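Local structure of N-acetylmuramoyl-L-alanine amidase (Clostridium intestinale URNW, 6SRT) at residues 33-38 with 67-72; 75-80 with 126-131. The protein probably acts as a zinc-dependent endolysin amidase, cutting the bond between N-acetylmuramic acid and L-alanine in bacterial cell-wall peptidoglycan. All blocks are in the same frame, centred on the assembly; numbering follows the deposited sequence.

Contact 1. Residues 33-38 with 67-72; sequences TPLSYN and GWSGIG
The Thr33 carbonyl is the flat group here, and the Ser69 hydroxyl reaches its oxygen from 18° out of the carbonyl plane. Ser69 OG donates to Thr33 O at 2.6 Å, with a C=O...donor angle of 128°, a short bond that gives this buried hydroxyl a backbone acceptor. Holding OG opposite the backbone N of Ser69 (chi1 -174°) sends it out toward the 33-38 segment. Alongside, Thr33 OG1 presses on the same serine, 3.1 Å from Ser69 CB, so the packing is tight. Leu35 adds a single methyl, its CD2 lying 3.8 Å from Ser69 OG. A water extends the junction: it sits 2.8 Å from Thr33 OG1 and donates to Gly67 O at 2.7 Å. Gly67, with positive phi, ends helix 56-65 in a Schellman motif, so the water ties the threonine to that helix terminus. The next residue, Trp68, has its side chain about 11 Å from the zinc ion. Ser69 is also joined through its backbone to Ala32, and its O accepts from Lys64 NZ at the end of the helix. The contact thus ties the loop between strands 24-25 and 43-48 to the link from helix 56-65 to strand 75-77.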
loop_
_atom_site.group_PDB
_atom_site.type_symbol
_atom_site.label_atom_id
_atom_site.label_comp_id
_atom_site.label_asym_id
_atom_site.label_seq_id
_atom_site.Cartn_x
_atom_site.Cartn_y
_atom_site.Cartn_z
ATOM N N THR A 33 1.194 15.866 11.968
ATOM C CA THR A 33 -0.134 16.148 12.522
ATOM C C THR A 33 -0.602 14.885 13.224
ATOM O O THR A 33 -0.145 13.770 12.984
ATOM C CB THR A 33 -1.109 16.585 11.409
ATOM O OG1 THR A 33 -1.333 15.517 10.491
ATOM C CG2 THR A 33 -0.623 17.783 10.630
ATOM N N PRO A 34 -1.597 14.982 14.128
ATOM C CA PRO A 34 -1.998 13.822 14.925
ATOM C C PRO A 34 -2.556 12.714 14.042
ATOM O O PRO A 34 -3.444 12.968 13.236
ATOM C CB PRO A 34 -3.076 14.366 15.871
ATOM C CG PRO A 34 -2.787 15.800 15.982
ATOM C CD PRO A 34 -2.257 16.191 14.612
ATOM N N LEU A 35 -2.056 11.517 14.259
ATOM C CA LEU A 35 -2.637 10.320 13.631
ATOM C C LEU A 35 -3.918 9.953 14.352
ATOM O O LEU A 35 -4.010 9.993 15.556
ATOM C CB LEU A 35 -1.646 9.153 13.662
ATOM C CG LEU A 35 -0.404 9.334 12.811
ATOM C CD1 LEU A 35 0.491 8.135 12.971
ATOM C CD2 LEU A 35 -0.690 9.617 11.368
ATOM N N SER A 36 -4.894 9.547 13.554
ATOM C CA SER A 36 -6.101 8.920 14.091
ATOM C C SER A 36 -5.919 7.396 14.069
ATOM O O SER A 36 -5.519 6.863 13.016
ATOM C CB SER A 36 -7.293 9.315 13.282
ATOM O OG SER A 36 -8.442 8.574 13.721
ATOM N N TYR A 37 -6.406 6.811 15.125
ATOM C CA TYR A 37 -6.418 5.347 15.321
ATOM C C TYR A 37 -7.815 4.822 15.233
ATOM O O TYR A 37 -8.030 3.612 15.528
ATOM C CB TYR A 37 -5.594 4.916 16.564
ATOM C CG TYR A 37 -4.126 5.262 16.440
ATOM C CD1 TYR A 37 -3.682 6.563 16.581
ATOM C CD2 TYR A 37 -3.197 4.286 16.106
ATOM C CE1 TYR A 37 -2.326 6.869 16.515
ATOM C CE2 TYR A 37 -1.859 4.568 16.022
ATOM C CZ TYR A 37 -1.421 5.859 16.213
ATOM O OH TYR A 37 -0.062 6.112 16.103
ATOM N N ASN A 38 -8.749 5.642 14.772
ATOM C CA ASN A 38 -10.137 5.199 14.495
ATOM C C ASN A 38 -10.147 4.565 13.110
ATOM O O ASN A 38 -10.730 5.092 12.193
ATOM C CB ASN A 38 -11.160 6.302 14.654
ATOM C CG ASN A 38 -11.390 6.730 16.092
ATOM O OD1 ASN A 38 -11.078 6.032 17.089
ATOM N ND2 ASN A 38 -11.944 7.904 16.209
ATOM N N GLY A 67 -0.168 18.176 2.921
ATOM C CA GLY A 67 -0.967 18.426 4.121
ATOM C C GLY A 67 -1.248 17.230 4.970
ATOM O O GLY A 67 -1.965 17.361 5.975
ATOM N N TRP A 68 -0.735 16.059 4.594
ATOM C CA TRP A 68 -0.918 14.851 5.387
ATOM C C TRP A 68 0.085 14.822 6.525
ATOM O O TRP A 68 1.113 15.513 6.540
ATOM C CB TRP A 68 -0.860 13.613 4.518
ATOM C CG TRP A 68 -1.712 13.670 3.303
ATOM C CD1 TRP A 68 -1.271 13.223 2.090
ATOM C CD2 TRP A 68 -3.054 14.129 3.100
ATOM N NE1 TRP A 68 -2.252 13.397 1.164
ATOM C CE2 TRP A 68 -3.324 13.976 1.733
ATOM C CE3 TRP A 68 -4.046 14.707 3.848
ATOM C CZ2 TRP A 68 -4.555 14.209 1.130
ATOM C CZ3 TRP A 68 -5.255 15.037 3.245
ATOM C CH2 TRP A 68 -5.494 14.841 1.876
ATOM N N SER A 69 -0.152 13.922 7.481
ATOM C CA SER A 69 0.794 13.842 8.594
ATOM C C SER A 69 2.168 13.356 8.124
ATOM O O SER A 69 3.222 13.664 8.706
ATOM C CB SER A 69 0.209 12.912 9.648
ATOM O OG SER A 69 1.068 12.939 10.800
ATOM N N GLY A 70 2.199 12.508 7.072
ATOM C CA GLY A 70 3.390 11.851 6.557
ATOM C C GLY A 70 2.915 10.805 5.572
ATOM O O GLY A 70 1.752 10.853 5.116
ATOM N N ILE A 71 3.818 9.926 5.216
ATOM C CA ILE A 71 3.558 8.849 4.236
ATOM C C ILE A 71 2.169 8.311 4.474
ATOM O O ILE A 71 1.819 7.844 5.585
ATOM C CB ILE A 71 4.655 7.806 4.271
ATOM C CG1 ILE A 71 4.374 6.698 3.212
ATOM C CG2 ILE A 71 4.883 7.247 5.639
ATOM C CD1 ILE A 71 5.582 5.891 2.858
ATOM N N GLY A 72 1.343 8.334 3.392
ATOM C CA GLY A 72 -0.059 7.984 3.511
ATOM C C GLY A 72 -0.360 6.515 3.352
ATOM O O GLY A 72 -1.473 6.103 3.666
HETATM O O HOH W 1 -2.896 16.167 8.264
#

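Contact 2. Residues 75-80 with 126-131; sequences FYIRKD and IALSRY
Leu128 extends from its helix with CG trans to the backbone N (chi1 176°), while Phe75 swings its ring beside its own backbone N (chi1 -61°); together these turns bring the leucine fork against the aromatic ring. The two methyls share the work. Leu128 CD1 lies over one face of the Phe75 ring, 3.8 Å from the centroid and only 7° off the normal, a CH-pi contact almost directly above the centre. Leu128 CD2 drops at the root of the same side chain, 3.6 Å from Phe75 CB and equally close to CG. The same methyl reaches on to Ile77, whose CD1 stands 4.1 Å away, so a single leucine covers both strand residues that face the helix. Tyr76, between them in the sequence, points its CB the other way, the alternation expected of a strand. This is helix-on-sheet packing within the mixed-sheet fold of the amidase 2 family, related to the peptidoglycan recognition proteins: helix 119-136 packs on a sheet in which strand 75-77 pairs with strands 83-85 and 103-108. Ile106 of strand 103-108 touches both Ile77 and Leu128, and Leu132, one turn along the helix, also meets Phe75. All three residues that touch are buried, and the seam is apolar throughout. Ser129, next to Leu128, bonds through OG to Leu125 O and to Tyr46 OH of strand 43-48, adding a polar tie from the helix to the sheet. The Phe75 side chain is about 9 Å from that of the zinc ligand His47.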
loop_
_atom_site.group_PDB
_atom_site.type_symbol
_atom_site.label_atom_id
_atom_site.label_comp_id
_atom_site.label_asym_id
_atom_site.label_seq_id
_atom_site.Cartn_x
_atom_site.Cartn_y
_atom_site.Cartn_z
ATOM N N PHE A 75 2.097 0.534 3.678
ATOM C CA PHE A 75 3.273 -0.241 3.237
ATOM C C PHE A 75 3.682 0.307 1.863
ATOM O O PHE A 75 2.851 0.656 1.019
ATOM C CB PHE A 75 2.937 -1.728 3.083
ATOM C CG PHE A 75 2.486 -2.334 4.381
ATOM C CD1 PHE A 75 3.388 -2.758 5.322
ATOM C CD2 PHE A 75 1.094 -2.416 4.661
ATOM C CE1 PHE A 75 2.948 -3.279 6.532
ATOM C CE2 PHE A 75 0.650 -2.890 5.871
ATOM C CZ PHE A 75 1.585 -3.325 6.791
ATOM N N TYR A 76 4.995 0.220 1.624
ATOM C CA TYR A 76 5.640 0.634 0.349
ATOM C C TYR A 76 6.631 -0.459 -0.053
ATOM O O TYR A 76 7.545 -0.766 0.735
ATOM C CB TYR A 76 6.332 1.989 0.565
ATOM C CG TYR A 76 7.197 2.428 -0.576
ATOM C CD1 TYR A 76 6.756 2.355 -1.891
ATOM C CD2 TYR A 76 8.458 2.983 -0.367
ATOM C CE1 TYR A 76 7.569 2.753 -2.946
ATOM C CE2 TYR A 76 9.268 3.423 -1.391
ATOM C CZ TYR A 76 8.799 3.367 -2.683
ATOM O OH TYR A 76 9.545 3.772 -3.753
ATOM N N ILE A 77 6.425 -1.007 -1.223
ATOM C CA ILE A 77 7.201 -2.150 -1.729
ATOM C C ILE A 77 8.097 -1.622 -2.821
ATOM O O ILE A 77 7.612 -1.269 -3.946
ATOM C CB ILE A 77 6.311 -3.301 -2.192
ATOM C CG1 ILE A 77 5.306 -3.675 -1.103
ATOM C CG2 ILE A 77 7.201 -4.448 -2.583
ATOM C CD1 ILE A 77 4.414 -4.786 -1.479
ATOM N N ARG A 78 9.402 -1.627 -2.625
ATOM C CA ARG A 78 10.389 -1.168 -3.625
ATOM C C ARG A 78 10.656 -2.273 -4.636
ATOM O O ARG A 78 10.239 -3.437 -4.486
ATOM C CB ARG A 78 11.624 -0.638 -2.905
ATOM C CG ARG A 78 11.316 0.672 -2.189
ATOM C CD ARG A 78 12.561 1.518 -1.984
ATOM N NE ARG A 78 13.013 2.028 -3.249
ATOM C CZ ARG A 78 13.980 2.922 -3.417
ATOM N NH1 ARG A 78 14.731 3.288 -2.395
ATOM N NH2 ARG A 78 14.284 3.307 -4.632
ATOM N N LYS A 79 11.343 -1.894 -5.707
ATOM C CA LYS A 79 11.578 -2.806 -6.845
ATOM C C LYS A 79 12.291 -4.075 -6.428
ATOM O O LYS A 79 12.000 -5.127 -7.047
ATOM C CB LYS A 79 12.326 -2.071 -7.969
ATOM C CG LYS A 79 11.367 -1.153 -8.784
ATOM C CD LYS A 79 11.942 -0.732 -10.011
ATOM C CE LYS A 79 11.209 0.223 -10.875
ATOM N NZ LYS A 79 9.758 0.173 -10.982
ATOM N N ASP A 80 13.146 -4.014 -5.441
ATOM C CA ASP A 80 13.828 -5.245 -4.977
ATOM C C ASP A 80 12.971 -6.112 -4.075
ATOM O O ASP A 80 13.482 -7.108 -3.589
ATOM C CB ASP A 80 15.188 -4.877 -4.377
ATOM C CG ASP A 80 15.089 -4.118 -3.076
ATOM O OD1 ASP A 80 13.955 -3.908 -2.583
ATOM O OD2 ASP A 80 16.176 -3.894 -2.509
ATOM N N ILE A 126 2.045 -10.565 -2.685
ATOM C CA ILE A 126 1.250 -11.727 -2.273
ATOM C C ILE A 126 1.462 -11.980 -0.786
ATOM O O ILE A 126 0.464 -12.220 -0.065
ATOM C CB ILE A 126 1.609 -12.956 -3.116
ATOM C CG1 ILE A 126 1.322 -12.736 -4.587
ATOM C CG2 ILE A 126 0.900 -14.204 -2.624
ATOM C CD1 ILE A 126 -0.054 -12.333 -4.911
ATOM N N ALA A 127 2.703 -12.001 -0.334
ATOM C CA ALA A 127 2.968 -12.356 1.064
ATOM C C ALA A 127 2.343 -11.306 1.984
ATOM O O ALA A 127 1.722 -11.670 3.020
ATOM C CB ALA A 127 4.422 -12.486 1.309
ATOM N N LEU A 128 2.497 -10.048 1.682
ATOM C CA LEU A 128 1.980 -8.995 2.545
ATOM C C LEU A 128 0.447 -8.997 2.495
ATOM O O LEU A 128 -0.207 -8.838 3.562
ATOM C CB LEU A 128 2.480 -7.639 2.030
ATOM C CG LEU A 128 1.951 -6.419 2.785
ATOM C CD1 LEU A 128 2.375 -6.396 4.228
ATOM C CD2 LEU A 128 2.412 -5.134 2.084
ATOM N N SER A 129 -0.134 -9.148 1.318
ATOM C CA SER A 129 -1.610 -9.168 1.248
ATOM C C SER A 129 -2.175 -10.349 2.066
ATOM O O SER A 129 -3.139 -10.129 2.807
ATOM C CB SER A 129 -2.071 -9.224 -0.184
ATOM O OG SER A 129 -1.623 -8.110 -0.949
ATOM N N ARG A 130 -1.619 -11.527 1.910
ATOM C CA ARG A 130 -2.144 -12.672 2.649
ATOM C C ARG A 130 -2.003 -12.450 4.159
ATOM O O ARG A 130 -2.887 -12.776 4.955
ATOM C CB ARG A 130 -1.498 -13.956 2.173
ATOM C CG ARG A 130 -1.852 -15.216 2.978
ATOM C CD ARG A 130 -3.327 -15.421 3.160
ATOM N NE ARG A 130 -4.100 -15.480 1.903
ATOM C CZ ARG A 130 -5.404 -15.286 1.802
ATOM N NH1 ARG A 130 -6.122 -14.978 2.903
ATOM N NH2 ARG A 130 -6.034 -15.425 0.650
ATOM N N TYR A 131 -0.879 -11.885 4.581
ATOM C CA TYR A 131 -0.681 -11.538 5.995
ATOM C C TYR A 131 -1.816 -10.640 6.516
ATOM O O TYR A 131 -2.421 -10.925 7.576
ATOM C CB TYR A 131 0.687 -10.882 6.202
ATOM C CG TYR A 131 0.788 -10.060 7.473
ATOM C CD1 TYR A 131 0.895 -10.600 8.746
ATOM C CD2 TYR A 131 0.878 -8.670 7.354
ATOM C CE1 TYR A 131 0.948 -9.767 9.886
ATOM C CE2 TYR A 131 0.930 -7.848 8.423
ATOM C CZ TYR A 131 1.017 -8.391 9.673
ATOM O OH TYR A 131 1.080 -7.533 10.739
#

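From the N terminus, the chain passes strand 24-25 and enters the loop holding 33-38. It then runs through strand 43-48, which carries zinc ligand His47, and helix 56-65 before 67-72 returns to close contact 1 around 28 residues. After two intervening residues strand 75-77 opens contact 2, which closes 45 residues on, after strands 83-85 and 103-108, when helix 119-136 arrives. One closes before the other opens, so they neither nest nor cross. The chain's centre falls between them, 21 Å separating the two contact centres: contact 1 joins two peripheral loops, contact 2 a helix to the sheet. Zinc ligands His144 and Cys152 follow both.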